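Local coordinates for protein pectate lyase/Amb allergen (Acidovorax citrulli, PDB 4HWV) that probably cleaves the pectate of plant cell walls by calcium-dependent elimination, as a secreted right-handed beta-helix enzyme of polysaccharide lyase family 1, at residues A[215-218]-A[219-223]; A[138-142]-A[143-147]; A[128-131]-A[132-135]. One frame throughout, in Å; residues are numbered along the deposited sequence.

Interaction 1. Residues A[215-218]-A[219-223]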
loop_
_atom_site.group_PDB
_atom_site.type_symbol
_atom_site.label_atom_id
_atom_site.label_comp_id
_atom_site.label_asym_id
_atom_site.label_seq_id
_atom_site.Cartn_x
_atom_site.Cartn_y
_atom_site.Cartn_z
ATOM N N THR A 215 -7.038 -29.140 4.988
ATOM C CA THR A 215 -8.413 -29.631 4.954
ATOM C C THR A 215 -9.438 -28.539 4.683
ATOM O O THR A 215 -10.594 -28.836 4.390
ATOM C CB THR A 215 -8.791 -30.396 6.261
ATOM O OG1 THR A 215 -8.905 -29.483 7.362
ATOM C CG2 THR A 215 -7.742 -31.454 6.591
ATOM N N ASP A 216 -9.033 -27.276 4.761
ATOM C CA ASP A 216 -9.989 -26.174 4.585
ATOM C C ASP A 216 -10.463 -26.139 3.132
ATOM O O ASP A 216 -9.658 -26.070 2.218
ATOM C CB ASP A 216 -9.316 -24.853 4.961
ATOM C CG ASP A 216 -10.257 -23.659 4.912
ATOM O OD1 ASP A 216 -11.288 -23.681 4.215
ATOM O OD2 ASP A 216 -9.940 -22.665 5.578
ATOM N N SER A 217 -11.773 -26.208 2.926
ATOM C CA SER A 217 -12.350 -26.239 1.580
ATOM C C SER A 217 -11.860 -27.453 0.782
ATOM O O SER A 217 -11.871 -27.445 -0.452
ATOM C CB SER A 217 -12.098 -24.927 0.832
ATOM O OG SER A 217 -12.517 -23.833 1.630
ATOM N N SER A 218 -11.442 -28.484 1.521
ATOM C CA SER A 218 -10.947 -29.769 0.998
ATOM C C SER A 218 -9.579 -29.721 0.320
ATOM O O SER A 218 -8.734 -30.589 0.560
ATOM C CB SER A 218 -11.992 -30.460 0.117
ATOM O OG SER A 218 -13.123 -30.777 0.897
ATOM N N ASP A 219 -9.355 -28.710 -0.515
ATOM C CA ASP A 219 -8.074 -28.551 -1.198
ATOM C C ASP A 219 -7.061 -27.798 -0.359
ATOM O O ASP A 219 -5.870 -27.845 -0.638
ATOM C CB ASP A 219 -8.265 -27.786 -2.504
ATOM C CG ASP A 219 -9.076 -28.548 -3.515
ATOM O OD1 ASP A 219 -8.998 -29.793 -3.541
ATOM O OD2 ASP A 219 -9.786 -27.884 -4.281
ATOM N N GLY A 220 -7.534 -27.076 0.653
ATOM C CA GLY A 220 -6.644 -26.315 1.514
ATOM C C GLY A 220 -6.676 -24.806 1.321
ATOM O O GLY A 220 -6.939 -24.293 0.225
ATOM N N ARG A 221 -6.410 -24.086 2.409
ATOM C CA ARG A 221 -6.329 -22.630 2.364
ATOM C C ARG A 221 -5.317 -22.157 3.368
ATOM O O ARG A 221 -5.093 -22.807 4.396
ATOM C CB ARG A 221 -7.661 -21.981 2.760
ATOM C CG ARG A 221 -8.825 -22.260 1.828
ATOM C CD ARG A 221 -8.677 -21.530 0.487
ATOM N NE ARG A 221 -9.867 -21.642 -0.360
ATOM C CZ ARG A 221 -10.087 -22.623 -1.229
ATOM N NH1 ARG A 221 -9.195 -23.591 -1.379
ATOM N NH2 ARG A 221 -11.208 -22.631 -1.952
ATOM N N TRP A 222 -4.725 -20.997 3.086
ATOM C CA TRP A 222 -3.983 -20.245 4.102
ATOM C C TRP A 222 -4.952 -19.375 4.877
ATOM O O TRP A 222 -5.742 -18.666 4.274
ATOM C CB TRP A 222 -2.959 -19.330 3.435
ATOM C CG TRP A 222 -1.764 -20.050 2.840
ATOM C CD1 TRP A 222 -1.602 -20.436 1.531
ATOM C CD2 TRP A 222 -0.573 -20.467 3.529
ATOM N NE1 TRP A 222 -0.390 -21.068 1.378
ATOM C CE2 TRP A 222 0.257 -21.113 2.581
ATOM C CE3 TRP A 222 -0.132 -20.364 4.854
ATOM C CZ2 TRP A 222 1.519 -21.598 2.904
ATOM C CZ3 TRP A 222 1.113 -20.875 5.180
ATOM C CH2 TRP A 222 1.922 -21.491 4.206
ATOM N N ASN A 223 -4.856 -19.401 6.202
ATOM C CA ASN A 223 -5.727 -18.580 7.031
ATOM C C ASN A 223 -4.929 -17.780 8.029
ATOM O O ASN A 223 -3.928 -18.267 8.576
ATOM C CB ASN A 223 -6.736 -19.432 7.797
ATOM C CG ASN A 223 -7.699 -20.165 6.873
ATOM O OD1 ASN A 223 -8.474 -19.550 6.125
ATOM N ND2 ASN A 223 -7.681 -21.480 6.937
HETATM O O HOH W 1 -10.466 -20.210 4.688
HETATM O O HOH W 2 -8.527 -32.111 -1.976
#
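Asp216 faces Arg221 and Asn223 across the loop of a beta-hairpin, and its backbone and carboxylate both serve as acceptors. The carbonyl O of Asp216 takes the N-H of Gly220 at 2.8 Å, through a bent bond (132° at the hydrogen). One residue on, Ser217 O receives Asp219 N at 2.8 Å, the donor standing above the carbonyl plane, while Ser218 N returns to Thr215 O and closes a type II turn from Thr215 to Ser218. The two carboxylate oxygens have different partners. Asp216 OD2 offers its anti lone pair to Asn223 ND2 at 2.9 Å in a fairly straight bond (161°), with the carboxylate and amide nearly coplanar. A water completes this pairing: it donates to Asp216 OD2 and to Asn223 OD1, so both ends of the amide are used. OD1 accepts Ser217 OG on its anti side, somewhat out of plane. With CG anti to its backbone N (chi1 -176°), Asp216 reaches along the hairpin to Asn223 and lays its CG 3.7 Å from Arg221 CG. Arg221 meets the turn by packing: the chain bends at its second torsion, and Ser217 CB sits over the centre of one guanidinium face, 3.6 Å above the plane. Arg221 NH1 folds back onto Gly220 O at 2.9 Å, and NH2 has a long, weak ion pair with Asp271. A second water donates to Asp219 OD1 and, weakly, to Ser218 O; Thr215 OG1 is hydrogen-bonded to Asp213 OD1. Gly220, at positive phi, carries the chain into strand 221-223, which pairs antiparallel with 211-213. This is the loop end of a two-stranded antiparallel beta-hairpin, at the surface, with the side chain of Asn223 about 6 Å from that of the calcium ligand Asp278.

Interaction 2. Residues A[138-142]-A[143-147]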
loop_
_atom_site.group_PDB
_atom_site.type_symbol
_atom_site.label_atom_id
_atom_site.label_comp_id
_atom_site.label_asym_id
_atom_site.label_seq_id
_atom_site.Cartn_x
_atom_site.Cartn_y
_atom_site.Cartn_z
ATOM N N ARG A 138 -5.323 -34.592 6.525
ATOM C CA ARG A 138 -5.264 -34.204 7.922
ATOM C C ARG A 138 -4.682 -32.815 8.052
ATOM O O ARG A 138 -3.987 -32.332 7.154
ATOM C CB ARG A 138 -4.423 -35.202 8.723
ATOM C CG ARG A 138 -2.986 -35.307 8.246
ATOM C CD ARG A 138 -2.203 -36.371 9.011
ATOM N NE ARG A 138 -0.836 -36.490 8.509
ATOM C CZ ARG A 138 0.222 -36.778 9.263
ATOM N NH1 ARG A 138 0.087 -36.970 10.565
ATOM N NH2 ARG A 138 1.423 -36.862 8.710
ATOM N N THR A 139 -4.984 -32.183 9.176
ATOM C CA THR A 139 -4.442 -30.884 9.521
ATOM C C THR A 139 -2.933 -31.000 9.754
ATOM O O THR A 139 -2.402 -32.102 9.939
ATOM C CB THR A 139 -5.124 -30.365 10.778
ATOM O OG1 THR A 139 -5.002 -31.355 11.804
ATOM C CG2 THR A 139 -6.612 -30.115 10.497
ATOM N N VAL A 140 -2.224 -29.875 9.717
ATOM C CA VAL A 140 -0.785 -29.923 9.900
ATOM C C VAL A 140 -0.414 -30.119 11.356
ATOM O O VAL A 140 -1.140 -29.693 12.264
ATOM C CB VAL A 140 -0.073 -28.668 9.321
ATOM C CG1 VAL A 140 -0.300 -28.565 7.817
ATOM C CG2 VAL A 140 -0.550 -27.395 10.024
ATOM N N SER A 141 0.732 -30.761 11.569
ATOM C CA SER A 141 1.250 -30.987 12.915
ATOM C C SER A 141 2.754 -31.175 12.801
ATOM O O SER A 141 3.280 -31.317 11.708
ATOM C CB SER A 141 0.615 -32.229 13.536
ATOM O OG SER A 141 1.078 -33.403 12.871
ATOM N N GLY A 142 3.452 -31.193 13.930
ATOM C CA GLY A 142 4.885 -31.408 13.910
ATOM C C GLY A 142 5.669 -30.118 14.082
ATOM O O GLY A 142 5.113 -29.025 14.256
ATOM N N LYS A 143 6.980 -30.255 13.971
ATOM C CA LYS A 143 7.912 -29.221 14.369
ATOM C C LYS A 143 7.725 -27.863 13.662
ATOM O O LYS A 143 7.631 -26.856 14.345
ATOM C CB LYS A 143 9.355 -29.737 14.260
ATOM C CG LYS A 143 10.421 -28.673 14.426
ATOM C CD LYS A 143 11.801 -29.307 14.402
ATOM C CE LYS A 143 12.880 -28.261 14.401
ATOM N NZ LYS A 143 14.211 -28.927 14.424
ATOM N N PRO A 144 7.674 -27.812 12.316
ATOM C CA PRO A 144 7.541 -26.461 11.734
ATOM C C PRO A 144 6.205 -25.808 12.104
ATOM O O PRO A 144 6.174 -24.596 12.305
ATOM C CB PRO A 144 7.656 -26.710 10.219
ATOM C CG PRO A 144 8.332 -28.046 10.093
ATOM C CD PRO A 144 7.894 -28.851 11.290
ATOM N N GLU A 145 5.132 -26.581 12.198
ATOM C CA GLU A 145 3.856 -26.013 12.614
ATOM C C GLU A 145 3.874 -25.550 14.068
ATOM O O GLU A 145 3.366 -24.482 14.393
ATOM C CB GLU A 145 2.704 -26.999 12.344
ATOM C CG GLU A 145 1.385 -26.616 13.024
ATOM C CD GLU A 145 0.765 -25.306 12.505
ATOM O OE1 GLU A 145 1.233 -24.716 11.490
ATOM O OE2 GLU A 145 -0.226 -24.874 13.135
ATOM N N ASP A 146 4.469 -26.345 14.951
ATOM C CA ASP A 146 4.574 -25.933 16.351
ATOM C C ASP A 146 5.438 -24.675 16.480
ATOM O O ASP A 146 5.171 -23.798 17.316
ATOM C CB ASP A 146 5.125 -27.086 17.200
ATOM C CG ASP A 146 4.139 -28.235 17.320
ATOM O OD1 ASP A 146 2.921 -27.985 17.244
ATOM O OD2 ASP A 146 4.581 -29.376 17.511
ATOM N N ALA A 147 6.484 -24.577 15.658
ATOM C CA ALA A 147 7.311 -23.379 15.678
ATOM C C ALA A 147 6.544 -22.156 15.153
ATOM O O ALA A 147 6.584 -21.076 15.767
ATOM C CB ALA A 147 8.599 -23.595 14.914
HETATM O O HOH W 3 2.752 -31.322 16.803
#
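Val140, in the loop before helix 143-159, and Glu145, in its first turn, make the apolar part of this contact; their side chains cross at about a right angle. Val140 CG2 lies 3.5 Å from Glu145 CD and 3.7 Å from Glu145 CG, so one methyl branch meets both the aliphatic stem and the carboxylate carbon. Glu145 puts CG anti to its backbone N (chi1 167°) and then bends at chi2 (65°), which folds the acid back over that methyl. The polar end is turned to other partners: OE2 forms a salt bridge with Arg148 and a hydrogen bond with Gln211, and OE1 is hydrogen-bonded to Tyr125 OH. A buried carboxylate is thus met by several donors, an environment that would favour its charged form.

Among the backbone bonds, Asp146 N donates to Gly142 O at 2.8 Å, nearly straight (165°), and Ala147 N follows with Lys143 O at 2.9 Å, the regular i to i+4 pattern. Pro144, which has no N-H to give, occupies the first turn, where none is needed for this pattern.

Water-mediated contact supplies the remaining link. One water accepts from Gly142 N at 3.0 Å and donates to Asp146 OD2 at 2.8 Å, bridging the residue before the helix to a side chain one turn into it. The arrangement is that of a helix start with glycine at the N-cap: Gly142, at positive phi, turns the loop after helix 131-134 into helix 143-159, at the surface and away from the calcium site.

Interaction 3. Residues A[128-131]-A[132-135]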
loop_
_atom_site.group_PDB
_atom_site.type_symbol
_atom_site.label_atom_id
_atom_site.label_comp_id
_atom_site.label_asym_id
_atom_site.label_seq_id
_atom_site.Cartn_x
_atom_site.Cartn_y
_atom_site.Cartn_z
ATOM N N ALA A 128 7.474 -29.144 4.391
ATOM C CA ALA A 128 6.727 -30.138 5.174
ATOM C C ALA A 128 5.270 -30.238 4.760
ATOM O O ALA A 128 4.705 -31.328 4.729
ATOM C CB ALA A 128 6.813 -29.810 6.668
ATOM N N TYR A 129 4.657 -29.097 4.455
ATOM C CA TYR A 129 3.202 -29.039 4.400
ATOM C C TYR A 129 2.601 -28.787 3.017
ATOM O O TYR A 129 1.384 -28.794 2.874
ATOM C CB TYR A 129 2.665 -28.033 5.434
ATOM C CG TYR A 129 3.149 -28.332 6.836
ATOM C CD1 TYR A 129 3.075 -29.631 7.354
ATOM C CD2 TYR A 129 3.710 -27.340 7.625
ATOM C CE1 TYR A 129 3.534 -29.924 8.636
ATOM C CE2 TYR A 129 4.183 -27.615 8.891
ATOM C CZ TYR A 129 4.108 -28.913 9.394
ATOM O OH TYR A 129 4.579 -29.168 10.668
ATOM N N ARG A 130 3.438 -28.608 2.000
ATOM C CA ARG A 130 2.927 -28.511 0.631
ATOM C C ARG A 130 2.060 -29.739 0.313
ATOM O O ARG A 130 2.304 -30.846 0.824
ATOM C CB ARG A 130 4.067 -28.378 -0.386
ATOM C CG ARG A 130 4.975 -29.591 -0.455
ATOM C CD ARG A 130 6.151 -29.386 -1.419
ATOM N NE ARG A 130 7.004 -30.575 -1.440
ATOM C CZ ARG A 130 6.781 -31.657 -2.182
ATOM N NH1 ARG A 130 5.745 -31.696 -3.016
ATOM N NH2 ARG A 130 7.606 -32.699 -2.099
ATOM N N PRO A 131 1.021 -29.552 -0.510
ATOM C CA PRO A 131 0.111 -30.681 -0.768
ATOM C C PRO A 131 0.808 -31.943 -1.291
ATOM O O PRO A 131 0.405 -33.049 -0.922
ATOM C CB PRO A 131 -0.855 -30.110 -1.813
ATOM C CG PRO A 131 -0.897 -28.653 -1.497
ATOM C CD PRO A 131 0.542 -28.304 -1.139
ATOM N N GLY A 132 1.842 -31.789 -2.112
ATOM C CA GLY A 132 2.581 -32.932 -2.630
ATOM C C GLY A 132 3.328 -33.728 -1.568
ATOM O O GLY A 132 3.666 -34.884 -1.792
ATOM N N ALA A 133 3.585 -33.123 -0.414
ATOM C CA ALA A 133 4.300 -33.781 0.671
ATOM C C ALA A 133 3.343 -34.246 1.762
ATOM O O ALA A 133 3.480 -35.345 2.269
ATOM C CB ALA A 133 5.345 -32.834 1.273
ATOM N N TRP A 134 2.376 -33.404 2.121
ATOM C CA TRP A 134 1.546 -33.678 3.295
ATOM C C TRP A 134 0.196 -34.270 2.929
ATOM O O TRP A 134 -0.432 -34.944 3.740
ATOM C CB TRP A 134 1.314 -32.375 4.063
ATOM C CG TRP A 134 0.648 -32.547 5.390
ATOM C CD1 TRP A 134 -0.679 -32.379 5.671
ATOM C CD2 TRP A 134 1.280 -32.904 6.635
ATOM N NE1 TRP A 134 -0.915 -32.618 7.012
ATOM C CE2 TRP A 134 0.269 -32.948 7.622
ATOM C CE3 TRP A 134 2.596 -33.222 6.997
ATOM C CZ2 TRP A 134 0.535 -33.281 8.962
ATOM C CZ3 TRP A 134 2.862 -33.546 8.332
ATOM C CH2 TRP A 134 1.834 -33.575 9.296
ATOM N N GLY A 135 -0.248 -34.015 1.705
ATOM C CA GLY A 135 -1.603 -34.339 1.308
ATOM C C GLY A 135 -2.634 -33.442 1.971
ATOM O O GLY A 135 -2.306 -32.389 2.561
HETATM O O HOH W 4 -1.077 -29.858 2.149
#
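At the junction where helix 118-129 gives way, after Arg130, to the short helix 131-134, a T-shaped aromatic pair, Tyr129 with Trp134, spans the break. The edge of Tyr129 is directed at the face of Trp134: the planes stand at 83° and the six-membered rings have centroids 5.1 Å apart. Tyr129 CD1 lies 3.6 Å from Trp134 CE3, offset toward the rim, while Ala128 CB covers one face of the tyrosine. The two side chains run side by side; Trp134 reaches this place with CG anti to its backbone N (chi1 -172°). Their polar ends serve the following loop, Tyr129 OH hydrogen-bonded to Ser141 O and Trp134 NE1 to Arg138 O; the Arg138 guanidinium also forms a cation-pi contact with the indole.

Arg130 is the N-cap of the short helix, and its carbonyl O accepts two N-H groups: Trp134 N at 2.9 Å, nearly straight (165°), and Ala133 N at 2.9 Å from above the carbonyl plane. Pro131 O takes Gly135 N in a more bent bond, and Gly135 leaves the helix with positive phi. The Arg130 side chain, extended from CG to NE, lies against this turn, Ala133 CB sitting against one guanidinium face, and NH1 forms a salt bridge with Glu260. A water bridges the junction, donating to both Tyr129 O and Gly135 O at 2.8 Å.

All three are local contacts on the same side of the chain's centre. Interactions 1 and 2 lie at the surface, interaction 3 is partly buried, and only interaction 1 approaches the calcium site. Interactions 3 and 2 lie at the ends of successive helices and share the hydroxyl of Tyr129: its OH also meets Glu145 N, at 3.1 Å in a probable hydrogen bond, so the aromatic pair is tied to the start of helix 143-159. Interaction 1 touches interaction 2 through packing, Thr215 CG2 lying 3.7 Å from Arg138 C. Their chemistry follows position: a carboxylate-amide pair with water in the hairpin, helix-start backbone bonding beside a buried acid, and an edge-to-face aromatic pair at the helix junction.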